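Local coordinates for protein transglutaminase elicitor (PDB 3TW5) that probably catalyses cross-linking of proteins between glutamine and lysine side chains, as a transglutaminase with features of the cysteine-protease clan, and is probably recognised as an elicitor of plant innate immunity, at residues P58-E62 / F75-V79; K63-F68 / H147-Q153; T139-C143 / P154-K158; L160-Y165 / L350-V355. The protein carries 1 engineered substitution. One frame throughout, in Å; residues are numbered along the deposited sequence.

Overall arrangement
The four contacts cluster in one largely helical part of the molecule, with their centres about 12 to 17 Å apart. Helix 60-67 serves contacts 1 and 2, and helix 154-167 serves contacts 3 and 4; Ala60 O meets Leu160 CD2 at 3.5 Å where the two helices touch. Contacts 2 and 3 are joined by a salt bridge, Lys63 NZ to Asp156 OD2, at 2.8 Å. Contacts 2 and 4 meet through Tyr64, whose OH lies 3.0 Å from Ser351 N, a probable hydrogen bond. Phe75 of contact 1 reaches Leu350 of contact 4, and its side chain lies about 4 Å from a bound 3-cyclohexyl-1-propylsulfonic acid, probably from the crystallisation liquor.

Contact 1. Residues P58-E62 / F75-V79; sequences PSAAE and FMDAV
A capped helix start packs here against the next helix in the chain, joining the consecutive helices 60-67 and 72-82 without hydrogen bonds between the segments. Pro58 and Ser59 are extended (phi/psi -64/147 and -62/162), and the chain turns helical at Ala60; residues 75-79 are helical throughout. Ser59 is the N-cap: with chi1 p, its OG accepts from Glu62 N at 3.3 Å. The closest CA pair is Ala61 and Met76, 6.1 Å apart. Ala61 points at helix 72-82, and its small CB is met by Phe75 CE2 (3.9 Å), Met76 CG (4.1 Å) and Val79 CG2 (4.4 Å). Phe75 has chi1 t and chi2 75°, which also brings CE2 to 3.4 Å from Ala61 O; its ring meets that of Tyr64 and lies about 4 Å from a bound 3-cyclohexyl-1-propylsulfonic acid, probably from the crystallisation liquor. Met76 adopts m, t, m, so its SD is brought over the first turn of helix 60-67, 4.0 Å from Glu62 CB and 3.8 Å from the capping Ser59 OG.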
loop_
_atom_site.group_PDB
_atom_site.type_symbol
_atom_site.label_atom_id
_atom_site.label_comp_id
_atom_site.label_asym_id
_atom_site.label_seq_id
_atom_site.Cartn_x
_atom_site.Cartn_y
_atom_site.Cartn_z
ATOM N N PRO A 58 18.138 -20.081 4.912
ATOM C CA PRO A 58 18.864 -18.864 4.555
ATOM C C PRO A 58 17.908 -17.783 4.067
ATOM O O PRO A 58 16.887 -18.093 3.448
ATOM C CB PRO A 58 19.771 -19.313 3.404
ATOM C CG PRO A 58 19.848 -20.792 3.514
ATOM C CD PRO A 58 18.525 -21.218 4.057
ATOM N N SER A 59 18.245 -16.528 4.348
ATOM C CA SER A 59 17.422 -15.385 3.953
ATOM C C SER A 59 17.279 -15.254 2.438
ATOM O O SER A 59 18.062 -15.831 1.676
ATOM C CB SER A 59 18.008 -14.096 4.526
ATOM O OG SER A 59 19.302 -13.840 4.005
ATOM N N ALA A 60 16.274 -14.489 2.014
ATOM C CA ALA A 60 16.043 -14.213 0.595
ATOM C C ALA A 60 17.242 -13.524 -0.060
ATOM O O ALA A 60 17.531 -13.753 -1.236
ATOM C CB ALA A 60 14.785 -13.382 0.416
ATOM N N ALA A 61 17.935 -12.686 0.708
ATOM C CA ALA A 61 19.157 -12.039 0.247
ATOM C C ALA A 61 20.264 -13.059 -0.017
ATOM O O ALA A 61 20.840 -13.084 -1.109
ATOM C CB ALA A 61 19.616 -11.003 1.250
ATOM N N GLU A 62 20.542 -13.901 0.982
ATOM C CA GLU A 62 21.562 -14.947 0.881
ATOM C C GLU A 62 21.291 -15.903 -0.275
ATOM O O GLU A 62 22.215 -16.317 -0.974
ATOM C CB GLU A 62 21.665 -15.724 2.197
ATOM C CG GLU A 62 22.672 -16.877 2.175
ATOM C CD GLU A 62 23.035 -17.386 3.560
ATOM O OE1 GLU A 62 22.724 -16.702 4.561
ATOM O OE2 GLU A 62 23.643 -18.474 3.642
ATOM N N PHE A 75 26.879 -8.740 -0.240
ATOM C CA PHE A 75 25.535 -8.465 -0.754
ATOM C C PHE A 75 24.545 -8.178 0.372
ATOM O O PHE A 75 23.734 -7.260 0.265
ATOM C CB PHE A 75 25.016 -9.598 -1.644
ATOM C CG PHE A 75 23.618 -9.368 -2.161
ATOM C CD1 PHE A 75 23.378 -8.450 -3.182
ATOM C CD2 PHE A 75 22.539 -10.061 -1.624
ATOM C CE1 PHE A 75 22.085 -8.231 -3.657
ATOM C CE2 PHE A 75 21.243 -9.846 -2.095
ATOM C CZ PHE A 75 21.017 -8.931 -3.111
ATOM N N MET A 76 24.613 -8.967 1.442
ATOM C CA MET A 76 23.762 -8.752 2.610
ATOM C C MET A 76 24.129 -7.446 3.315
ATOM O O MET A 76 23.257 -6.760 3.853
ATOM C CB MET A 76 23.849 -9.930 3.584
ATOM C CG MET A 76 23.340 -11.267 3.030
ATOM S SD MET A 76 22.837 -12.465 4.296
ATOM C CE MET A 76 24.274 -12.500 5.377
ATOM N N ASP A 77 25.416 -7.103 3.299
ATOM C CA ASP A 77 25.883 -5.837 3.860
ATOM C C ASP A 77 25.369 -4.653 3.052
ATOM O O ASP A 77 25.079 -3.593 3.612
ATOM C CB ASP A 77 27.412 -5.799 3.940
ATOM C CG ASP A 77 27.965 -6.635 5.085
ATOM O OD1 ASP A 77 29.198 -6.816 5.136
ATOM O OD2 ASP A 77 27.177 -7.118 5.930
ATOM N N ALA A 78 25.261 -4.842 1.738
ATOM C CA ALA A 78 24.713 -3.827 0.846
ATOM C C ALA A 78 23.241 -3.600 1.151
ATOM O O ALA A 78 22.790 -2.457 1.245
ATOM C CB ALA A 78 24.897 -4.234 -0.596
ATOM N N VAL A 79 22.506 -4.701 1.311
ATOM C CA VAL A 79 21.101 -4.668 1.699
ATOM C C VAL A 79 20.930 -3.904 3.012
ATOM O O VAL A 79 20.053 -3.048 3.129
ATOM C CB VAL A 79 20.518 -6.101 1.818
ATOM C CG1 VAL A 79 19.155 -6.097 2.499
ATOM C CG2 VAL A 79 20.419 -6.748 0.447
#

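Contact 2. Residues K63-F68 / H147-Q153; sequences KYAKAF and HNGVTFQ
Helix 63-67 lies across a beta hairpin, its axis 8.7 Å from that of strand 150-152 and at 137° to it. The hairpin turns through a type I' turn, His147 to Val150, with Asn148 (49/48) and Gly149 (82/-5) at positive phi; His147 N donates to Val150 O at 3.0 Å, and the reverse bond is weak. Ala67 and Asn148 have the closest CA atoms, 5.3 Å apart. Near the helix end, Asn148 ND2 (chi1 m) donates to Ala67 O at 2.8 Å, almost linearly. Lys63, m then fully extended, donates through NZ to Thr151 O at 3.1 Å and forms a salt bridge with Asp156. Between these bonds Ala67 CB packs on Val150 CG1 (3.3 Å) and Phe152 CZ (3.6 Å), while the Phe68 and His147 rings are inclined by 23° and offset, with little overlap, centroids 5.0 Å apart. Tyr64 OH bonds Ser351 N, and Gln153 NE2 bonds Asp286. Each segment thus gives one backbone carbonyl to a side-chain donor of the other, so polar bonds flank an apolar centre.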
loop_
_atom_site.group_PDB
_atom_site.type_symbol
_atom_site.label_atom_id
_atom_site.label_comp_id
_atom_site.label_asym_id
_atom_site.label_seq_id
_atom_site.Cartn_x
_atom_site.Cartn_y
_atom_site.Cartn_z
ATOM N N LYS A 63 20.020 -16.246 -0.465
ATOM C CA LYS A 63 19.608 -17.125 -1.555
ATOM C C LYS A 63 19.847 -16.486 -2.921
ATOM O O LYS A 63 20.234 -17.172 -3.870
ATOM C CB LYS A 63 18.142 -17.530 -1.400
ATOM C CG LYS A 63 17.890 -18.543 -0.299
ATOM C CD LYS A 63 16.454 -19.024 -0.327
ATOM C CE LYS A 63 16.200 -20.065 0.740
ATOM N NZ LYS A 63 14.787 -20.513 0.713
ATOM N N TYR A 64 19.621 -15.175 -3.009
ATOM C CA TYR A 64 19.865 -14.427 -4.243
ATOM C C TYR A 64 21.356 -14.375 -4.571
ATOM O O TYR A 64 21.747 -14.571 -5.724
ATOM C CB TYR A 64 19.281 -13.010 -4.166
ATOM C CG TYR A 64 19.477 -12.206 -5.437
ATOM C CD1 TYR A 64 18.598 -12.339 -6.512
ATOM C CD2 TYR A 64 20.551 -11.324 -5.570
ATOM C CE1 TYR A 64 18.780 -11.610 -7.687
ATOM C CE2 TYR A 64 20.744 -10.592 -6.741
ATOM C CZ TYR A 64 19.854 -10.737 -7.792
ATOM O OH TYR A 64 20.040 -10.014 -8.948
ATOM N N ALA A 65 22.175 -14.107 -3.556
ATOM C CA ALA A 65 23.623 -14.082 -3.716
ATOM C C ALA A 65 24.151 -15.425 -4.227
ATOM O O ALA A 65 24.851 -15.475 -5.241
ATOM C CB ALA A 65 24.298 -13.694 -2.408
ATOM N N LYS A 66 23.787 -16.505 -3.534
ATOM C CA LYS A 66 24.224 -17.858 -3.885
ATOM C C LYS A 66 23.873 -18.263 -5.319
ATOM O O LYS A 66 24.704 -18.836 -6.026
ATOM C CB LYS A 66 23.641 -18.882 -2.908
ATOM C CG LYS A 66 24.314 -18.923 -1.545
ATOM C CD LYS A 66 23.671 -19.985 -0.660
ATOM C CE LYS A 66 24.435 -20.171 0.641
ATOM N NZ LYS A 66 23.823 -21.229 1.499
ATOM N N ALA A 67 22.647 -17.960 -5.737
ATOM C CA ALA A 67 22.145 -18.357 -7.051
ATOM C C ALA A 67 22.829 -17.630 -8.202
ATOM O O ALA A 67 23.133 -18.237 -9.233
ATOM C CB ALA A 67 20.650 -18.140 -7.127
ATOM N N PHE A 68 23.062 -16.332 -8.022
ATOM C CA PHE A 68 23.554 -15.480 -9.100
ATOM C C PHE A 68 25.013 -15.055 -8.903
ATOM O O PHE A 68 25.435 -13.992 -9.370
ATOM C CB PHE A 68 22.628 -14.272 -9.282
ATOM C CG PHE A 68 21.206 -14.643 -9.614
ATOM C CD1 PHE A 68 20.829 -14.906 -10.928
ATOM C CD2 PHE A 68 20.244 -14.732 -8.613
ATOM C CE1 PHE A 68 19.516 -15.252 -11.240
ATOM C CE2 PHE A 68 18.929 -15.078 -8.915
ATOM C CZ PHE A 68 18.566 -15.337 -10.232
ATOM N N HIS A 147 17.012 -22.585 -8.797
ATOM C CA HIS A 147 17.924 -21.976 -9.758
ATOM C C HIS A 147 19.348 -22.034 -9.223
ATOM O O HIS A 147 19.632 -21.508 -8.146
ATOM C CB HIS A 147 17.514 -20.532 -10.044
ATOM C CG HIS A 147 18.236 -19.921 -11.203
ATOM N ND1 HIS A 147 19.443 -19.267 -11.066
ATOM C CD2 HIS A 147 17.924 -19.866 -12.518
ATOM C CE1 HIS A 147 19.842 -18.834 -12.249
ATOM N NE2 HIS A 147 18.938 -19.184 -13.147
ATOM N N ASN A 148 20.232 -22.681 -9.986
ATOM C CA ASN A 148 21.621 -22.946 -9.580
ATOM C C ASN A 148 21.757 -23.546 -8.173
ATOM O O ASN A 148 22.558 -23.085 -7.355
ATOM C CB ASN A 148 22.505 -21.702 -9.755
ATOM C CG ASN A 148 22.619 -21.260 -11.210
ATOM O OD1 ASN A 148 22.471 -22.062 -12.137
ATOM N ND2 ASN A 148 22.886 -19.973 -11.415
ATOM N N GLY A 149 20.953 -24.574 -7.904
ATOM C CA GLY A 149 21.062 -25.354 -6.675
ATOM C C GLY A 149 20.392 -24.773 -5.445
ATOM O O GLY A 149 20.369 -25.416 -4.391
ATOM N N VAL A 150 19.852 -23.562 -5.561
ATOM C CA VAL A 150 19.138 -22.941 -4.439
ATOM C C VAL A 150 17.636 -22.799 -4.721
ATOM O O VAL A 150 17.231 -22.344 -5.797
ATOM C CB VAL A 150 19.803 -21.601 -3.971
ATOM C CG1 VAL A 150 19.815 -20.578 -5.071
ATOM C CG2 VAL A 150 19.110 -21.044 -2.737
ATOM N N THR A 151 16.829 -23.226 -3.749
ATOM C CA THR A 151 15.373 -23.160 -3.845
ATOM C C THR A 151 14.870 -21.816 -3.333
ATOM O O THR A 151 15.145 -21.429 -2.192
ATOM C CB THR A 151 14.696 -24.315 -3.061
ATOM O OG1 THR A 151 15.169 -25.571 -3.557
ATOM C CG2 THR A 151 13.175 -24.266 -3.205
ATOM N N PHE A 152 14.146 -21.109 -4.196
ATOM C CA PHE A 152 13.489 -19.863 -3.832
ATOM C C PHE A 152 12.024 -20.125 -3.525
ATOM O O PHE A 152 11.281 -20.618 -4.377
ATOM C CB PHE A 152 13.600 -18.840 -4.964
ATOM C CG PHE A 152 14.981 -18.288 -5.153
ATOM C CD1 PHE A 152 15.397 -17.163 -4.449
ATOM C CD2 PHE A 152 15.866 -18.884 -6.046
ATOM C CE1 PHE A 152 16.674 -16.645 -4.624
ATOM C CE2 PHE A 152 17.142 -18.373 -6.227
ATOM C CZ PHE A 152 17.547 -17.250 -5.514
ATOM N N GLN A 153 11.615 -19.804 -2.303
ATOM C CA GLN A 153 10.218 -19.913 -1.914
ATOM C C GLN A 153 9.439 -18.724 -2.476
ATOM O O GLN A 153 10.019 -17.660 -2.696
ATOM C CB GLN A 153 10.091 -19.973 -0.388
ATOM C CG GLN A 153 10.758 -21.192 0.263
ATOM C CD GLN A 153 10.156 -22.521 -0.178
ATOM O OE1 GLN A 153 10.877 -23.480 -0.446
ATOM N NE2 GLN A 153 8.832 -22.581 -0.254
#

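Contact 3. Residues T139-C143 / P154-K158; sequences TEPKC and PMDLK
The segment 139-143 is a loop without helix or strand: Thr139, Glu140 and Pro141 run extended with polyproline-like angles (phi near -60°, psi 130 to 134°), Lys142 bends the chain at -100/-58, and Cys143 is extended again at -134/160. It passes alongside the first turn of helix 154-167, which opens with Pro154 and has its Lys158 N to Pro154 O bond at 3.0 Å. This is a proline-to-proline contact of a loop with a helix N-terminus, the CA atoms of Pro141 and Pro154 standing 4.9 Å apart. Pro141 points toward the helix, its CB 3.8 Å from Pro154 CB and its CG 4.0 Å from Leu157 CB and 4.1 Å from Lys158 CG. Pro154 in turn sets CG at 3.4 Å from Lys142 O. Leu157, m and t, also touches Leu358 and Ser362 of helix 352-364. Just beyond the end of that helix, Cys365 forms a disulfide with Cys143, and Cys143 O accepts from Ser362 OG within the helix. Beside the apolar patch the charges meet: Glu140 is t, t and Lys158 is m followed by three t angles. The carboxylate also takes Val290 N through OE2, and the ammonium donates to Ala38 O. Across the segments, the salt bridge runs from Lys158 NZ to Glu140 OE1 at 3.1 Å.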
loop_
_atom_site.group_PDB
_atom_site.type_symbol
_atom_site.label_atom_id
_atom_site.label_comp_id
_atom_site.label_asym_id
_atom_site.label_seq_id
_atom_site.Cartn_x
_atom_site.Cartn_y
_atom_site.Cartn_z
ATOM N N THR A 139 2.343 -10.400 -10.831
ATOM C CA THR A 139 1.647 -11.670 -10.621
ATOM C C THR A 139 2.265 -12.382 -9.422
ATOM O O THR A 139 3.491 -12.454 -9.311
ATOM C CB THR A 139 1.750 -12.582 -11.865
ATOM O OG1 THR A 139 1.302 -11.874 -13.026
ATOM C CG2 THR A 139 0.907 -13.838 -11.698
ATOM N N GLU A 140 1.422 -12.898 -8.528
ATOM C CA GLU A 140 1.894 -13.541 -7.301
ATOM C C GLU A 140 2.710 -14.801 -7.575
ATOM O O GLU A 140 2.305 -15.628 -8.393
ATOM C CB GLU A 140 0.726 -13.880 -6.371
ATOM C CG GLU A 140 1.171 -14.387 -4.999
ATOM C CD GLU A 140 0.033 -14.903 -4.149
ATOM O OE1 GLU A 140 0.057 -14.659 -2.924
ATOM O OE2 GLU A 140 -0.878 -15.558 -4.696
ATOM N N PRO A 141 3.868 -14.942 -6.897
ATOM C CA PRO A 141 4.599 -16.202 -6.898
ATOM C C PRO A 141 3.720 -17.306 -6.320
ATOM O O PRO A 141 3.131 -17.126 -5.250
ATOM C CB PRO A 141 5.776 -15.928 -5.956
ATOM C CG PRO A 141 5.946 -14.472 -5.966
ATOM C CD PRO A 141 4.585 -13.891 -6.151
ATOM N N LYS A 142 3.615 -18.427 -7.029
ATOM C CA LYS A 142 2.732 -19.511 -6.603
ATOM C C LYS A 142 3.488 -20.640 -5.898
ATOM O O LYS A 142 3.187 -20.969 -4.747
ATOM C CB LYS A 142 1.915 -20.054 -7.782
ATOM C CG LYS A 142 0.592 -20.694 -7.366
ATOM C CD LYS A 142 0.091 -21.709 -8.388
ATOM C CE LYS A 142 -0.632 -21.051 -9.560
ATOM N NZ LYS A 142 -0.968 -22.052 -10.618
ATOM N N CYS A 143 4.468 -21.223 -6.584
ATOM C CA CYS A 143 5.188 -22.378 -6.052
ATOM C C CYS A 143 6.715 -22.231 -6.218
ATOM O O CYS A 143 7.165 -21.436 -7.048
ATOM C CB CYS A 143 4.651 -23.666 -6.694
ATOM S SG CYS A 143 5.002 -23.835 -8.451
ATOM N N PRO A 154 8.124 -18.900 -2.731
ATOM C CA PRO A 154 7.304 -17.772 -3.178
ATOM C C PRO A 154 7.503 -16.542 -2.300
ATOM O O PRO A 154 7.544 -15.418 -2.801
ATOM C CB PRO A 154 5.881 -18.310 -3.035
ATOM C CG PRO A 154 6.025 -19.758 -3.324
ATOM C CD PRO A 154 7.363 -20.164 -2.753
ATOM N N MET A 155 7.651 -16.776 -1.002
ATOM C CA MET A 155 7.900 -15.719 -0.039
ATOM C C MET A 155 9.256 -15.032 -0.247
ATOM O O MET A 155 9.356 -13.810 -0.133
ATOM C CB MET A 155 7.793 -16.283 1.375
ATOM C CG MET A 155 7.804 -15.245 2.454
ATOM S SD MET A 155 6.447 -14.090 2.250
ATOM C CE MET A 155 6.825 -13.013 3.605
ATOM N N ASP A 156 10.289 -15.818 -0.546
ATOM C CA ASP A 156 11.612 -15.277 -0.854
ATOM C C ASP A 156 11.540 -14.325 -2.047
ATOM O O ASP A 156 12.157 -13.255 -2.040
ATOM C CB ASP A 156 12.607 -16.401 -1.156
ATOM C CG ASP A 156 12.999 -17.199 0.077
ATOM O OD1 ASP A 156 13.261 -16.603 1.145
ATOM O OD2 ASP A 156 13.074 -18.441 -0.038
ATOM N N LEU A 157 10.776 -14.725 -3.064
ATOM C CA LEU A 157 10.590 -13.921 -4.269
ATOM C C LEU A 157 9.806 -12.643 -3.992
ATOM O O LEU A 157 10.078 -11.606 -4.592
ATOM C CB LEU A 157 9.920 -14.742 -5.372
ATOM C CG LEU A 157 10.662 -15.997 -5.841
ATOM C CD1 LEU A 157 9.888 -16.689 -6.939
ATOM C CD2 LEU A 157 12.074 -15.677 -6.312
ATOM N N LYS A 158 8.842 -12.721 -3.076
ATOM C CA LYS A 158 8.120 -11.535 -2.612
ATOM C C LYS A 158 9.075 -10.523 -1.974
ATOM O O LYS A 158 8.915 -9.317 -2.154
ATOM C CB LYS A 158 7.004 -11.918 -1.631
ATOM C CG LYS A 158 5.828 -12.621 -2.286
ATOM C CD LYS A 158 4.725 -12.957 -1.296
ATOM C CE LYS A 158 3.546 -13.604 -2.014
ATOM N NZ LYS A 158 2.369 -13.799 -1.129
#

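Contact 4. Residues L160-Y165 / L350-V355; sequences LVSLVY and LSYADV
The start of helix 352-364 and the residue leading into it pack on the middle of helix 154-167 through an apolar interface. Residues 160-165 are helical throughout; the other segment is extended at Leu350 and Ser351 before turning helical. Two CA pairs, Val161-Val355 and Val164-Tyr352, each stand 6.4 Å apart, so the sequences run in opposite directions along the interface. Leu350 comes first, pointing at the helix with chi1 between wells (-149°) and chi2 p: its CD2 sits 3.4 Å from Leu160 O and 3.8 Å from Leu163 CB, its CD1 4.0 Å from Leu160 CD2, and its CG 3.8 Å from Val164 CG2. Ser351 turns away and, as N-cap with chi1 t, accepts weak bonds at OG from Ala353 N (3.2 Å) and Asp354 N (3.4 Å); its own N binds Tyr64 OH of helix 60-67. Tyr352, chi1 t, lays its ring beside Val164, CD1 to CG1 3.6 Å. Its hydroxyl and that of Tyr165 both bond the Glu138 carboxylate, through OE2 and OE1 respectively. One helical turn after Ser351, whose O accepts from Val355 N at 3.2 Å, Val355 (chi1 t) faces the partner helix again. Its CG2 touches Val164 CG2 at 3.9 Å and Leu160 CB at 4.2 Å, while CG1 lies 3.9 Å from Val161 CB.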
loop_
_atom_site.group_PDB
_atom_site.type_symbol
_atom_site.label_atom_id
_atom_site.label_comp_id
_atom_site.label_asym_id
_atom_site.label_seq_id
_atom_site.Cartn_x
_atom_site.Cartn_y
_atom_site.Cartn_z
ATOM N N LEU A 160 12.448 -10.313 -2.653
ATOM C CA LEU A 160 13.330 -9.815 -3.700
ATOM C C LEU A 160 12.657 -8.743 -4.556
ATOM O O LEU A 160 13.216 -7.659 -4.737
ATOM C CB LEU A 160 13.856 -10.964 -4.567
ATOM C CG LEU A 160 14.764 -12.004 -3.900
ATOM C CD1 LEU A 160 15.150 -13.075 -4.900
ATOM C CD2 LEU A 160 16.007 -11.364 -3.280
ATOM N N VAL A 161 11.455 -9.035 -5.055
ATOM C CA VAL A 161 10.721 -8.092 -5.905
ATOM C C VAL A 161 10.304 -6.822 -5.149
ATOM O O VAL A 161 10.269 -5.738 -5.728
ATOM C CB VAL A 161 9.512 -8.763 -6.630
ATOM C CG1 VAL A 161 8.370 -9.050 -5.668
ATOM C CG2 VAL A 161 9.030 -7.903 -7.789
ATOM N N SER A 162 10.018 -6.954 -3.857
ATOM C CA SER A 162 9.660 -5.799 -3.039
ATOM C C SER A 162 10.815 -4.806 -2.940
ATOM O O SER A 162 10.616 -3.604 -3.120
ATOM C CB SER A 162 9.199 -6.231 -1.645
ATOM O OG SER A 162 7.944 -6.881 -1.710
ATOM N N LEU A 163 12.017 -5.316 -2.672
ATOM C CA LEU A 163 13.206 -4.475 -2.554
ATOM C C LEU A 163 13.620 -3.879 -3.902
ATOM O O LEU A 163 14.166 -2.772 -3.951
ATOM C CB LEU A 163 14.366 -5.255 -1.934
ATOM C CG LEU A 163 15.507 -4.419 -1.347
ATOM C CD1 LEU A 163 15.085 -3.741 -0.055
ATOM C CD2 LEU A 163 16.739 -5.266 -1.116
ATOM N N VAL A 164 13.361 -4.615 -4.984
ATOM C CA VAL A 164 13.582 -4.102 -6.333
ATOM C C VAL A 164 12.779 -2.820 -6.513
ATOM O O VAL A 164 13.330 -1.788 -6.891
ATOM C CB VAL A 164 13.206 -5.135 -7.427
ATOM C CG1 VAL A 164 13.100 -4.470 -8.800
ATOM C CG2 VAL A 164 14.221 -6.258 -7.469
ATOM N N TYR A 165 11.485 -2.889 -6.206
ATOM C CA TYR A 165 10.581 -1.747 -6.335
ATOM C C TYR A 165 11.004 -0.553 -5.485
ATOM O O TYR A 165 10.728 0.592 -5.842
ATOM C CB TYR A 165 9.153 -2.160 -5.990
ATOM C CG TYR A 165 8.362 -2.688 -7.164
ATOM C CD1 TYR A 165 7.250 -1.998 -7.637
ATOM C CD2 TYR A 165 8.723 -3.873 -7.798
ATOM C CE1 TYR A 165 6.515 -2.477 -8.712
ATOM C CE2 TYR A 165 7.995 -4.359 -8.872
ATOM C CZ TYR A 165 6.892 -3.657 -9.321
ATOM O OH TYR A 165 6.166 -4.129 -10.387
ATOM N N LEU A 350 20.598 -5.687 -6.868
ATOM C CA LEU A 350 19.462 -6.537 -7.169
ATOM C C LEU A 350 18.997 -6.257 -8.594
ATOM O O LEU A 350 18.505 -5.167 -8.890
ATOM C CB LEU A 350 18.347 -6.269 -6.155
ATOM C CG LEU A 350 17.355 -7.350 -5.723
ATOM C CD1 LEU A 350 18.031 -8.655 -5.351
ATOM C CD2 LEU A 350 16.556 -6.830 -4.550
ATOM N N SER A 351 19.180 -7.237 -9.477
ATOM C CA SER A 351 18.765 -7.117 -10.872
ATOM C C SER A 351 17.311 -7.535 -11.050
ATOM O O SER A 351 16.932 -8.653 -10.689
ATOM C CB SER A 351 19.658 -7.968 -11.778
ATOM O OG SER A 351 19.094 -8.087 -13.077
ATOM N N TYR A 352 16.508 -6.638 -11.619
ATOM C CA TYR A 352 15.099 -6.916 -11.894
ATOM C C TYR A 352 14.951 -7.963 -12.994
ATOM O O TYR A 352 13.946 -8.669 -13.050
ATOM C CB TYR A 352 14.353 -5.626 -12.257
ATOM C CG TYR A 352 12.864 -5.788 -12.512
ATOM C CD1 TYR A 352 12.053 -6.503 -11.627
ATOM C CD2 TYR A 352 12.264 -5.205 -13.628
ATOM C CE1 TYR A 352 10.685 -6.648 -11.858
ATOM C CE2 TYR A 352 10.893 -5.341 -13.865
ATOM C CZ TYR A 352 10.113 -6.064 -12.977
ATOM O OH TYR A 352 8.765 -6.204 -13.203
ATOM N N ALA A 353 15.961 -8.063 -13.856
ATOM C CA ALA A 353 15.997 -9.083 -14.899
ATOM C C ALA A 353 16.054 -10.477 -14.277
ATOM O O ALA A 353 15.334 -11.382 -14.702
ATOM C CB ALA A 353 17.183 -8.855 -15.824
ATOM N N ASP A 354 16.907 -10.630 -13.264
ATOM C CA ASP A 354 17.050 -11.889 -12.532
ATOM C C ASP A 354 15.780 -12.245 -11.765
ATOM O O ASP A 354 15.352 -13.400 -11.773
ATOM C CB ASP A 354 18.243 -11.825 -11.568
ATOM C CG ASP A 354 19.587 -11.905 -12.283
ATOM O OD1 ASP A 354 19.659 -12.507 -13.380
ATOM O OD2 ASP A 354 20.583 -11.374 -11.738
ATOM N N VAL A 355 15.187 -11.244 -11.115
ATOM C CA VAL A 355 13.984 -11.430 -10.300
ATOM C C VAL A 355 12.754 -11.738 -11.166
ATOM O O VAL A 355 11.967 -12.626 -10.828
ATOM C CB VAL A 355 13.729 -10.216 -9.369
ATOM C CG1 VAL A 355 12.477 -10.421 -8.529
ATOM C CG2 VAL A 355 14.923 -9.988 -8.461
#